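Local coordinates for protein DOA1 (Saccharomyces cerevisiae, PDB 3ODT), which binds ubiquitin, apparently through its seven-bladed WD40 beta-propeller, a fold that in some proteins serves as a ubiquitin-binding domain, at residues W146-V151 and V186-V192. Coordinates in Å, arbitrary orientation, origin at the centre of the assembly. Numbering follows the deposited sequence.
Sequences WDAKVV and VVRHLAV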
loop_
_atom_site.group_PDB
_atom_site.type_symbol
_atom_site.label_atom_id
_atom_site.label_comp_id
_atom_site.label_asym_id
_atom_site.label_seq_id
_atom_site.Cartn_x
_atom_site.Cartn_y
_atom_site.Cartn_z
ATOM N N TRP A 146 8.011 -2.011 -7.541
ATOM C CA TRP A 146 7.531 -2.177 -6.179
ATOM C C TRP A 146 6.206 -1.486 -5.931
ATOM O O TRP A 146 5.449 -1.902 -5.030
ATOM C CB TRP A 146 8.564 -1.636 -5.202
ATOM C CG TRP A 146 9.618 -2.667 -4.906
ATOM C CD1 TRP A 146 10.921 -2.658 -5.317
ATOM C CD2 TRP A 146 9.446 -3.846 -4.126
ATOM N NE1 TRP A 146 11.573 -3.765 -4.824
ATOM C CE2 TRP A 146 10.692 -4.500 -4.079
ATOM C CE3 TRP A 146 8.363 -4.385 -3.412
ATOM C CZ2 TRP A 146 10.883 -5.684 -3.384
ATOM C CZ3 TRP A 146 8.556 -5.573 -2.720
ATOM C CH2 TRP A 146 9.821 -6.195 -2.698
ATOM N N ASP A 147 5.903 -0.427 -6.689
ATOM C CA ASP A 147 4.628 0.253 -6.531
ATOM C C ASP A 147 4.185 0.916 -7.818
ATOM O O ASP A 147 4.989 1.230 -8.675
ATOM C CB ASP A 147 4.687 1.273 -5.392
ATOM C CG ASP A 147 3.292 1.672 -4.905
ATOM O OD1 ASP A 147 2.346 0.881 -5.066
ATOM O OD2 ASP A 147 3.129 2.806 -4.394
ATOM N N ALA A 148 2.882 1.140 -7.910
ATOM C CA ALA A 148 2.243 1.767 -9.055
ATOM C C ALA A 148 0.971 2.439 -8.553
ATOM O O ALA A 148 0.198 1.869 -7.744
ATOM C CB ALA A 148 1.911 0.729 -10.166
ATOM N N LYS A 149 0.761 3.657 -9.020
ATOM C CA LYS A 149 -0.372 4.481 -8.603
ATOM C C LYS A 149 -0.969 5.217 -9.782
ATOM O O LYS A 149 -0.262 5.582 -10.738
ATOM C CB LYS A 149 0.072 5.501 -7.568
ATOM C CG LYS A 149 0.507 4.925 -6.239
ATOM C CD LYS A 149 -0.629 4.249 -5.497
ATOM C CE LYS A 149 -0.394 4.224 -3.984
ATOM N NZ LYS A 149 0.523 3.161 -3.535
ATOM N N VAL A 150 -2.263 5.448 -9.699
ATOM C CA VAL A 150 -2.938 6.280 -10.659
ATOM C C VAL A 150 -2.693 7.756 -10.285
ATOM O O VAL A 150 -2.935 8.174 -9.153
ATOM C CB VAL A 150 -4.456 5.997 -10.646
ATOM C CG1 VAL A 150 -5.187 7.005 -11.550
ATOM C CG2 VAL A 150 -4.734 4.569 -11.095
ATOM N N VAL A 151 -2.207 8.533 -11.238
ATOM C CA VAL A 151 -2.083 9.979 -11.062
ATOM C C VAL A 151 -3.399 10.651 -11.470
ATOM O O VAL A 151 -3.969 11.443 -10.723
ATOM C CB VAL A 151 -0.918 10.505 -11.894
ATOM C CG1 VAL A 151 -0.884 12.040 -11.861
ATOM C CG2 VAL A 151 0.399 9.929 -11.357
ATOM N N VAL A 186 16.675 1.396 -4.278
ATOM C CA VAL A 186 15.395 0.831 -4.658
ATOM C C VAL A 186 14.263 1.732 -4.177
ATOM O O VAL A 186 14.239 2.120 -3.010
ATOM C CB VAL A 186 15.259 -0.537 -3.989
ATOM C CG1 VAL A 186 13.845 -1.074 -4.138
ATOM C CG2 VAL A 186 16.353 -1.518 -4.486
ATOM N N VAL A 187 13.338 2.085 -5.068
ATOM C CA VAL A 187 12.150 2.872 -4.671
ATOM C C VAL A 187 11.018 1.902 -4.371
ATOM O O VAL A 187 10.705 1.030 -5.194
ATOM C CB VAL A 187 11.734 3.882 -5.744
ATOM C CG1 VAL A 187 10.746 4.863 -5.159
ATOM C CG2 VAL A 187 12.958 4.640 -6.229
ATOM N N ARG A 188 10.444 2.025 -3.178
ATOM C CA ARG A 188 9.532 1.026 -2.667
ATOM C C ARG A 188 8.058 1.425 -2.720
ATOM O O ARG A 188 7.170 0.567 -2.812
ATOM C CB ARG A 188 9.882 0.712 -1.221
ATOM C CG ARG A 188 11.210 -0.007 -1.018
ATOM C CD ARG A 188 11.201 -1.364 -1.621
ATOM N NE ARG A 188 10.334 -2.366 -0.966
ATOM C CZ ARG A 188 10.762 -3.428 -0.290
ATOM N NH1 ARG A 188 12.079 -3.625 -0.073
ATOM N NH2 ARG A 188 9.871 -4.294 0.190
ATOM N N HIS A 189 7.772 2.717 -2.622
ATOM C CA HIS A 189 6.369 3.107 -2.551
ATOM C C HIS A 189 6.133 4.548 -2.934
ATOM O O HIS A 189 7.036 5.385 -2.882
ATOM C CB HIS A 189 5.784 2.813 -1.146
ATOM C CG HIS A 189 4.403 2.232 -1.209
ATOM N ND1 HIS A 189 4.153 0.955 -1.662
ATOM C CD2 HIS A 189 3.191 2.760 -0.898
ATOM C CE1 HIS A 189 2.855 0.726 -1.628
ATOM N NE2 HIS A 189 2.241 1.811 -1.177
ATOM N N LEU A 190 4.885 4.824 -3.287
ATOM C CA LEU A 190 4.453 6.109 -3.780
ATOM C C LEU A 190 3.130 6.525 -3.155
ATOM O O LEU A 190 2.267 5.685 -2.905
ATOM C CB LEU A 190 4.277 6.053 -5.289
ATOM C CG LEU A 190 5.452 5.651 -6.180
ATOM C CD1 LEU A 190 4.973 5.358 -7.588
ATOM C CD2 LEU A 190 6.478 6.763 -6.172
ATOM N N ALA A 191 2.936 7.820 -2.966
ATOM C CA ALA A 191 1.606 8.374 -2.703
ATOM C C ALA A 191 1.456 9.652 -3.523
ATOM O O ALA A 191 2.365 10.507 -3.524
ATOM C CB ALA A 191 1.398 8.688 -1.230
ATOM N N VAL A 192 0.408 9.704 -4.335
ATOM C CA VAL A 192 0.119 10.886 -5.130
ATOM C C VAL A 192 -0.615 11.943 -4.284
ATOM O O VAL A 192 -1.672 11.693 -3.724
ATOM C CB VAL A 192 -0.687 10.510 -6.387
ATOM C CG1 VAL A 192 -1.045 11.764 -7.209
ATOM C CG2 VAL A 192 0.080 9.456 -7.192
#
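Strands 146-150 and 187-192 run nearly parallel, their axes 21° apart and 5.2 Å at closest approach, yet no backbone ladder joins them; side chains bridge the gap. Each carries a classic beta bulge near its beginning, Trp146-Asp147 opposite Ala161 and Arg188-His189 opposite Cys201. At this end the Arg188 guanidinium lies flat on the indole, with CZ 3.7 Å from the centroid of the Trp146 six-membered ring, a cation-pi stack; Val186 CG1 touches Trp146 CD1 at 3.5 Å. Further along, Asp147 OD2 accepts a hydrogen bond from Leu190 N (2.9 Å) and, within its own strand, forms a salt bridge with Lys149 NZ (2.8 Å). The same NZ makes a weak hydrogen bond to Leu190 O (3.1 Å). Val192 closes the far end, its CG2 4.2 Å from Val151 CG2. These are the innermost strands of adjacent propeller blades, next to the central channel; strand 107-113 of the preceding blade touches Trp146, Asp147 and Lys149, while strand 228-233 of the following blade receives Arg188 and His189.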